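Long-range contacts in N-acylethanolamine-hydrolyzing acid amidase subunit beta (Caenorhabditis elegans, PDB 6DY3), which probably degrades bioactive fatty acid amides such as N-palmitoylethanolamine to ethanolamine and free fatty acids, as part of an alpha-beta heterodimer produced by autocatalytic cleavage: residues B[67-75]-B[159-167]; B[174-185]-B[197-206]. All coordinates share one frame; numbering follows the deposited sequence.

Interaction 1. Residues B[67-75]-B[159-167]; sequences SLNARYSGA and LVETNFDNW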
# COMPACT_ATOMS: atom_id res chain seq x y z
N SER B 67 4.24 3.60 2.33
CA SER B 67 2.88 3.08 2.33
C SER B 67 1.95 4.12 1.70
O SER B 67 2.14 5.32 1.87
CB SER B 67 2.40 2.73 3.75
OG SER B 67 2.18 3.90 4.53
N LEU B 68 0.94 3.64 0.99
CA LEU B 68 -0.00 4.51 0.30
C LEU B 68 -1.39 4.35 0.90
O LEU B 68 -1.88 3.23 1.07
CB LEU B 68 -0.05 4.19 -1.20
CG LEU B 68 -0.96 5.11 -2.01
CD1 LEU B 68 -0.27 5.57 -3.28
CD2 LEU B 68 -2.27 4.39 -2.33
N ASN B 69 -2.01 5.48 1.23
CA ASN B 69 -3.40 5.54 1.66
C ASN B 69 -4.24 6.16 0.56
O ASN B 69 -3.88 7.21 0.01
CB ASN B 69 -3.55 6.35 2.95
CG ASN B 69 -2.83 5.74 4.13
OD1 ASN B 69 -2.06 4.79 3.98
ND2 ASN B 69 -3.09 6.28 5.32
N ALA B 70 -5.36 5.52 0.24
CA ALA B 70 -6.29 6.13 -0.68
C ALA B 70 -6.87 7.38 -0.05
O ALA B 70 -6.99 7.49 1.18
CB ALA B 70 -7.41 5.15 -1.05
N ARG B 71 -7.22 8.35 -0.89
CA ARG B 71 -7.73 9.64 -0.43
C ARG B 71 -9.12 9.82 -1.02
O ARG B 71 -9.28 9.86 -2.24
CB ARG B 71 -6.80 10.78 -0.86
CG ARG B 71 -7.02 12.08 -0.14
CD ARG B 71 -5.99 13.09 -0.59
NE ARG B 71 -6.13 14.38 0.07
CZ ARG B 71 -5.42 15.45 -0.24
NH1 ARG B 71 -4.51 15.39 -1.20
NH2 ARG B 71 -5.61 16.59 0.41
N TYR B 72 -10.11 9.93 -0.15
CA TYR B 72 -11.51 10.05 -0.55
C TYR B 72 -12.03 11.41 -0.13
O TYR B 72 -12.08 11.72 1.07
CB TYR B 72 -12.36 8.94 0.07
CG TYR B 72 -11.82 7.55 -0.16
CD1 TYR B 72 -11.79 7.01 -1.44
CD2 TYR B 72 -11.35 6.77 0.90
CE1 TYR B 72 -11.29 5.73 -1.67
CE2 TYR B 72 -10.86 5.50 0.68
CZ TYR B 72 -10.83 4.98 -0.60
OH TYR B 72 -10.34 3.71 -0.84
N SER B 73 -12.44 12.20 -1.10
CA SER B 73 -13.06 13.49 -0.86
C SER B 73 -14.52 13.41 -1.31
O SER B 73 -14.98 12.37 -1.79
CB SER B 73 -12.31 14.60 -1.60
OG SER B 73 -10.94 14.64 -1.21
N GLY B 74 -15.25 14.50 -1.13
CA GLY B 74 -16.63 14.54 -1.55
C GLY B 74 -16.74 14.53 -3.06
O GLY B 74 -15.77 14.44 -3.80
N ALA B 75 -17.99 14.62 -3.52
CA ALA B 75 -18.28 14.76 -4.94
C ALA B 75 -17.73 13.58 -5.74
O ALA B 75 -17.16 13.75 -6.82
CB ALA B 75 -17.73 16.08 -5.48
N LEU B 159 3.85 11.46 12.56
CA LEU B 159 2.89 11.83 11.53
C LEU B 159 1.86 10.72 11.41
O LEU B 159 2.21 9.53 11.41
CB LEU B 159 3.57 12.04 10.17
CG LEU B 159 4.50 13.24 10.06
CD1 LEU B 159 5.39 13.11 8.84
CD2 LEU B 159 3.70 14.52 9.99
N VAL B 160 0.59 11.10 11.33
CA VAL B 160 -0.52 10.16 11.22
C VAL B 160 -1.44 10.60 10.10
O VAL B 160 -1.82 11.78 10.02
CB VAL B 160 -1.31 10.04 12.54
CG1 VAL B 160 -2.45 9.03 12.39
CG2 VAL B 160 -0.39 9.65 13.68
N GLU B 161 -1.84 9.66 9.25
CA GLU B 161 -2.74 9.98 8.15
C GLU B 161 -3.64 8.78 7.87
O GLU B 161 -3.23 7.63 8.04
CB GLU B 161 -1.94 10.38 6.89
CG GLU B 161 -2.75 11.16 5.86
CD GLU B 161 -3.45 12.37 6.47
OE1 GLU B 161 -2.75 13.36 6.78
OE2 GLU B 161 -4.69 12.32 6.65
N THR B 162 -4.88 9.06 7.45
CA THR B 162 -5.81 8.00 7.08
C THR B 162 -6.26 8.26 5.64
O THR B 162 -5.41 8.38 4.76
CB THR B 162 -6.95 7.90 8.08
OG1 THR B 162 -7.66 9.15 8.12
CG2 THR B 162 -6.43 7.58 9.45
N ASN B 163 -7.57 8.34 5.39
CA ASN B 163 -8.13 8.35 4.05
C ASN B 163 -8.82 9.65 3.66
O ASN B 163 -9.21 9.79 2.49
CB ASN B 163 -9.14 7.21 3.91
CG ASN B 163 -8.51 5.85 4.03
OD1 ASN B 163 -8.94 5.03 4.84
ND2 ASN B 163 -7.47 5.60 3.24
N PHE B 164 -9.03 10.58 4.58
CA PHE B 164 -9.91 11.71 4.32
C PHE B 164 -9.16 13.03 4.51
O PHE B 164 -7.96 13.06 4.80
CB PHE B 164 -11.13 11.65 5.24
CG PHE B 164 -11.76 10.29 5.32
CD1 PHE B 164 -12.48 9.78 4.26
CD2 PHE B 164 -11.66 9.53 6.47
CE1 PHE B 164 -13.07 8.54 4.33
CE2 PHE B 164 -12.25 8.29 6.55
CZ PHE B 164 -12.96 7.79 5.48
N ASP B 165 -9.89 14.13 4.28
CA ASP B 165 -9.39 15.48 4.51
C ASP B 165 -10.54 16.34 5.05
O ASP B 165 -11.68 15.88 5.17
CB ASP B 165 -8.77 16.08 3.24
CG ASP B 165 -9.56 15.74 2.00
OD1 ASP B 165 -10.80 15.68 2.08
OD2 ASP B 165 -8.93 15.53 0.93
N ASN B 166 -10.23 17.59 5.37
CA ASN B 166 -11.23 18.59 5.81
C ASN B 166 -11.95 18.04 7.05
O ASN B 166 -11.31 17.40 7.90
CB ASN B 166 -12.12 18.91 4.64
CG ASN B 166 -11.37 19.58 3.51
OD1 ASN B 166 -10.61 20.53 3.73
ND2 ASN B 166 -11.53 19.07 2.30
N TRP B 167 -13.25 18.29 7.19
CA TRP B 167 -13.97 17.89 8.40
C TRP B 167 -13.83 16.40 8.65
O TRP B 167 -13.61 15.98 9.80
CB TRP B 167 -15.45 18.26 8.28
CG TRP B 167 -15.72 19.71 8.02
CD1 TRP B 167 -16.07 20.28 6.83
CD2 TRP B 167 -15.67 20.78 8.97
NE1 TRP B 167 -16.24 21.64 6.98
CE2 TRP B 167 -16.00 21.96 8.29
CE3 TRP B 167 -15.38 20.85 10.33
CZ2 TRP B 167 -16.05 23.20 8.93
CZ3 TRP B 167 -15.42 22.07 10.96
CH2 TRP B 167 -15.76 23.23 10.26
O HOH W 1 -12.92 13.19 3.10

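Interaction 2. Residues B[174-185]-B[197-206]; sequences RRITAIQKLKEL and EVLSTVPVRN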
# COMPACT_ATOMS: atom_id res chain seq x y z
N ARG B 174 -10.08 6.81 14.00
CA ARG B 174 -8.80 6.12 13.85
C ARG B 174 -7.64 7.10 14.01
O ARG B 174 -6.66 6.82 14.71
CB ARG B 174 -8.72 5.43 12.50
CG ARG B 174 -9.76 4.34 12.29
CD ARG B 174 -9.74 3.83 10.86
NE ARG B 174 -9.99 4.90 9.91
CZ ARG B 174 -9.93 4.77 8.58
NH1 ARG B 174 -9.63 3.59 8.05
NH2 ARG B 174 -10.17 5.81 7.80
N ARG B 175 -7.72 8.24 13.33
CA ARG B 175 -6.63 9.21 13.39
C ARG B 175 -6.55 9.86 14.77
O ARG B 175 -5.45 10.05 15.30
CB ARG B 175 -6.83 10.27 12.31
CG ARG B 175 -5.64 11.20 12.13
CD ARG B 175 -5.82 12.12 10.93
NE ARG B 175 -4.68 13.01 10.78
CZ ARG B 175 -4.56 14.17 11.41
NH1 ARG B 175 -5.51 14.60 12.23
NH2 ARG B 175 -3.48 14.91 11.22
N ILE B 176 -7.69 10.21 15.36
CA ILE B 176 -7.69 10.85 16.68
C ILE B 176 -7.08 9.91 17.72
O ILE B 176 -6.25 10.32 18.54
CB ILE B 176 -9.12 11.27 17.07
CG1 ILE B 176 -9.66 12.30 16.08
CG2 ILE B 176 -9.14 11.83 18.49
CD1 ILE B 176 -11.15 12.53 16.18
N THR B 177 -7.51 8.65 17.72
CA THR B 177 -7.02 7.70 18.72
C THR B 177 -5.52 7.49 18.59
O THR B 177 -4.79 7.50 19.59
CB THR B 177 -7.77 6.38 18.57
OG1 THR B 177 -9.16 6.60 18.80
CG2 THR B 177 -7.24 5.34 19.56
N ALA B 178 -5.03 7.31 17.37
CA ALA B 178 -3.60 7.07 17.18
C ALA B 178 -2.77 8.25 17.67
O ALA B 178 -1.69 8.06 18.24
CB ALA B 178 -3.31 6.79 15.70
N ILE B 179 -3.27 9.47 17.47
CA ILE B 179 -2.52 10.65 17.93
C ILE B 179 -2.51 10.71 19.45
O ILE B 179 -1.49 11.02 20.06
CB ILE B 179 -3.12 11.93 17.32
CG1 ILE B 179 -2.97 11.91 15.79
CG2 ILE B 179 -2.47 13.17 17.92
CD1 ILE B 179 -3.80 12.97 15.09
N GLN B 180 -3.65 10.42 20.08
CA GLN B 180 -3.69 10.37 21.53
C GLN B 180 -2.74 9.31 22.06
O GLN B 180 -1.99 9.55 23.02
CB GLN B 180 -5.12 10.11 22.01
CG GLN B 180 -6.03 11.33 21.90
CD GLN B 180 -7.48 11.04 22.27
OE1 GLN B 180 -7.82 9.92 22.67
NE2 GLN B 180 -8.34 12.04 22.12
N LYS B 181 -2.73 8.13 21.44
CA LYS B 181 -1.91 7.04 21.94
C LYS B 181 -0.42 7.34 21.79
O LYS B 181 0.37 7.04 22.68
CB LYS B 181 -2.28 5.75 21.21
CG LYS B 181 -1.98 4.48 21.99
CD LYS B 181 -2.85 4.35 23.23
CE LYS B 181 -2.51 3.11 24.03
NZ LYS B 181 -3.47 2.95 25.16
N LEU B 182 -0.03 7.97 20.67
CA LEU B 182 1.37 8.35 20.50
C LEU B 182 1.80 9.35 21.56
O LEU B 182 2.92 9.29 22.08
CB LEU B 182 1.58 8.92 19.10
CG LEU B 182 1.57 7.91 17.96
CD1 LEU B 182 1.25 8.59 16.65
CD2 LEU B 182 2.91 7.18 17.87
N LYS B 183 0.91 10.29 21.91
CA LYS B 183 1.24 11.26 22.94
C LYS B 183 1.35 10.60 24.31
O LYS B 183 2.22 10.96 25.11
CB LYS B 183 0.20 12.37 22.96
CG LYS B 183 0.26 13.28 21.75
CD LYS B 183 -0.85 14.32 21.78
CE LYS B 183 -0.76 15.27 20.59
NZ LYS B 183 -1.87 16.26 20.59
N GLU B 184 0.49 9.62 24.59
CA GLU B 184 0.56 8.91 25.87
C GLU B 184 1.88 8.18 26.01
O GLU B 184 2.55 8.27 27.04
CB GLU B 184 -0.60 7.92 25.99
CG GLU B 184 -1.98 8.54 26.11
CD GLU B 184 -3.08 7.49 26.20
OE1 GLU B 184 -2.76 6.30 26.47
OE2 GLU B 184 -4.26 7.84 26.00
N LEU B 185 2.28 7.43 24.98
CA LEU B 185 3.52 6.67 25.04
C LEU B 185 4.73 7.60 25.07
O LEU B 185 5.74 7.27 25.70
CB LEU B 185 3.61 5.70 23.86
CG LEU B 185 2.46 4.69 23.79
CD1 LEU B 185 2.58 3.80 22.57
CD2 LEU B 185 2.39 3.84 25.06
N GLU B 197 1.53 -1.33 19.92
CA GLU B 197 0.47 -0.92 20.84
C GLU B 197 -0.46 0.10 20.20
O GLU B 197 -1.68 0.04 20.37
CB GLU B 197 1.07 -0.36 22.13
CG GLU B 197 0.03 0.11 23.15
CD GLU B 197 0.65 0.53 24.47
OE1 GLU B 197 1.87 0.35 24.65
OE2 GLU B 197 -0.09 1.05 25.34
N VAL B 198 0.11 1.06 19.46
CA VAL B 198 -0.70 2.08 18.79
C VAL B 198 -1.60 1.42 17.74
O VAL B 198 -2.82 1.61 17.73
CB VAL B 198 0.19 3.16 18.16
CG1 VAL B 198 -0.64 4.16 17.36
CG2 VAL B 198 1.00 3.88 19.23
N LEU B 199 -0.99 0.65 16.83
CA LEU B 199 -1.75 0.06 15.73
C LEU B 199 -2.83 -0.91 16.21
O LEU B 199 -3.79 -1.16 15.46
CB LEU B 199 -0.80 -0.64 14.76
CG LEU B 199 0.17 0.27 14.01
CD1 LEU B 199 1.15 -0.55 13.18
CD2 LEU B 199 -0.57 1.27 13.12
N SER B 200 -2.71 -1.45 17.42
CA SER B 200 -3.67 -2.41 17.95
C SER B 200 -4.78 -1.76 18.76
O SER B 200 -5.69 -2.46 19.21
CB SER B 200 -2.96 -3.45 18.81
OG SER B 200 -1.99 -4.15 18.05
N THR B 201 -4.72 -0.44 18.97
CA THR B 201 -5.75 0.25 19.73
C THR B 201 -7.02 0.41 18.90
O THR B 201 -6.96 0.75 17.71
CB THR B 201 -5.27 1.63 20.19
OG1 THR B 201 -4.06 1.51 20.95
CG2 THR B 201 -6.32 2.32 21.03
N VAL B 202 -8.16 0.16 19.53
CA VAL B 202 -9.44 0.36 18.87
C VAL B 202 -9.73 1.86 18.86
O VAL B 202 -9.53 2.53 19.88
CB VAL B 202 -10.56 -0.43 19.58
CG1 VAL B 202 -11.90 -0.17 18.92
CG2 VAL B 202 -10.25 -1.91 19.57
N PRO B 203 -10.21 2.40 17.73
CA PRO B 203 -10.58 1.78 16.45
C PRO B 203 -9.52 1.85 15.35
O PRO B 203 -9.86 1.63 14.19
CB PRO B 203 -11.81 2.58 16.03
CG PRO B 203 -11.60 3.95 16.65
CD PRO B 203 -10.50 3.84 17.69
N VAL B 204 -8.27 2.17 15.70
CA VAL B 204 -7.18 2.06 14.72
C VAL B 204 -7.17 0.66 14.13
O VAL B 204 -7.10 0.46 12.91
CB VAL B 204 -5.82 2.41 15.36
CG1 VAL B 204 -4.74 2.51 14.29
CG2 VAL B 204 -5.90 3.70 16.17
N ARG B 205 -7.24 -0.35 15.01
CA ARG B 205 -7.66 -1.69 14.62
C ARG B 205 -9.18 -1.75 14.71
O ARG B 205 -9.76 -1.27 15.69
CB ARG B 205 -7.02 -2.73 15.54
CG ARG B 205 -7.73 -4.07 15.58
CD ARG B 205 -7.00 -5.06 16.48
NE ARG B 205 -7.03 -4.67 17.89
CZ ARG B 205 -7.94 -5.08 18.77
NH1 ARG B 205 -8.91 -5.91 18.40
NH2 ARG B 205 -7.88 -4.67 20.03
N ASN B 206 -9.81 -2.33 13.70
CA ASN B 206 -11.27 -2.35 13.63
C ASN B 206 -11.71 -3.56 12.80
O ASN B 206 -10.89 -4.38 12.38
CB ASN B 206 -11.80 -1.04 13.06
CG ASN B 206 -11.21 -0.72 11.72
OD1 ASN B 206 -11.55 -1.36 10.72
ND2 ASN B 206 -10.31 0.26 11.68
O HOH W 2 -4.17 0.36 23.53

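Interaction 1. Residues B[67-75]-B[159-167]
The ring of Tyr-72 lies alongside the side chain of Asn-163, both pointing the same way, with Tyr-72 CD2 3.8 Å from Asn-163 CB and the ring and amide planes 52° apart. The backbones are joined as well, Tyr-72 N giving a nearly straight 2.8 Å hydrogen bond to Asn-163 O. Asparagine suits its place because its amide works at both ends: ND2, 2.8 Å from Ala-70 O, donates to that carbonyl almost in the amide plane, while OD1 accepts from the N terminus of Cys-1, the probable nucleophile. The bonds at both ends are likely to hold the rotation of this amide, a group that is probably important for activity. Asn-69 works in the reverse direction, its ND2 reaching Thr-162 O at 3.2 Å from above the carbonyl plane, while its OD1 is held by Ser-3. Arg-71 starts away from 159-167, but with CG anti to the backbone N (chi1 -164°) its extended chain brings NE to Asp-165 OD2, a 3.1 Å salt bridge with a weak hydrogen bond; NH1 continues to Asn-140. An alanine here would remove the guanidinium, and the Asp-165 carboxylate would probably lose its cationic mate and Asn-140 OD1 a donor. The contact joins the ends of strands 64-70 and 158-161, one from each central sheet of the Ntn-hydrolase fold; strand 122-127 pairs with 64-70, helix 173-185 packs against 159-167, and Phe-104 of the alpha-subunit stacks on Tyr-72.

Interaction 2. Residues B[174-185]-B[197-206]
Val-198 enters helix 173-185 as a knob into a hole formed by Ala-178, Lys-181, Leu-182 and Leu-185, in a helical layer that flanks a sheet of the Ntn-hydrolase fold. Its branching serves both ends of the hole: CG1 faces Ala-178 CB, and CG2 lies 3.7 Å from Leu-185 CD1. Lys-181 borders this apolar patch and carries the contact to its polar edge. Its CB points toward 197-206; CG slides past Val-198 CG2 at 4.1 Å; a bend at chi2 (67°) then takes CD along Thr-201 OG1, 3.8 Å from it. CE comes 3.4 Å from Glu-197 OE2, and NZ makes long salt bridges to that atom and to Glu-184, besides a weak bond to a water that Thr-201 OG1 also holds. Lysine fits because its CG lies against the valine while its charge reaches toward the carboxylate of Glu-197. Thr-201 OG1 also hydrogen-bonds to Glu-197 O, four residues back, and its methyl CG2 meets Thr-177 CG2 at 3.5 Å. Nearer the start of helix 173-185, Thr-177 OG1, bonded to Asp-173 O, lies against CD of Pro-203, which follows a cis peptide bond. Arg-174 passes CG over Pro-203 O, while its guanidinium goes on to Asp-20 and Asp-172. That same Pro-203 O takes a 2.9 Å hydrogen bond from Asn-206 ND2, nearly straight at 172° and in the amide plane.

From the N terminus, strand 64-70 of the seven-stranded sheet runs into 67-75, and interaction 1 closes a long loop over the 83 residues that follow, which hold three helices and the last three strands of that sheet, before 159-167 arrives from the five-stranded sheet. Helix 166-170 leads on to helix 173-185, where interaction 2 opens; it closes a short loop of 11 residues before strand 209-215 rejoins the five-stranded sheet. The two loops are in series, neither nested nor crossed. Interaction 1 ties sheet to sheet, interaction 2 ties helix 173-185 to the end of helix 192-199 and the loop after it, and they touch: Arg-174 NH2 probably bonds Asn-163 OD1, and Arg-175 NE probably bonds Val-160 O.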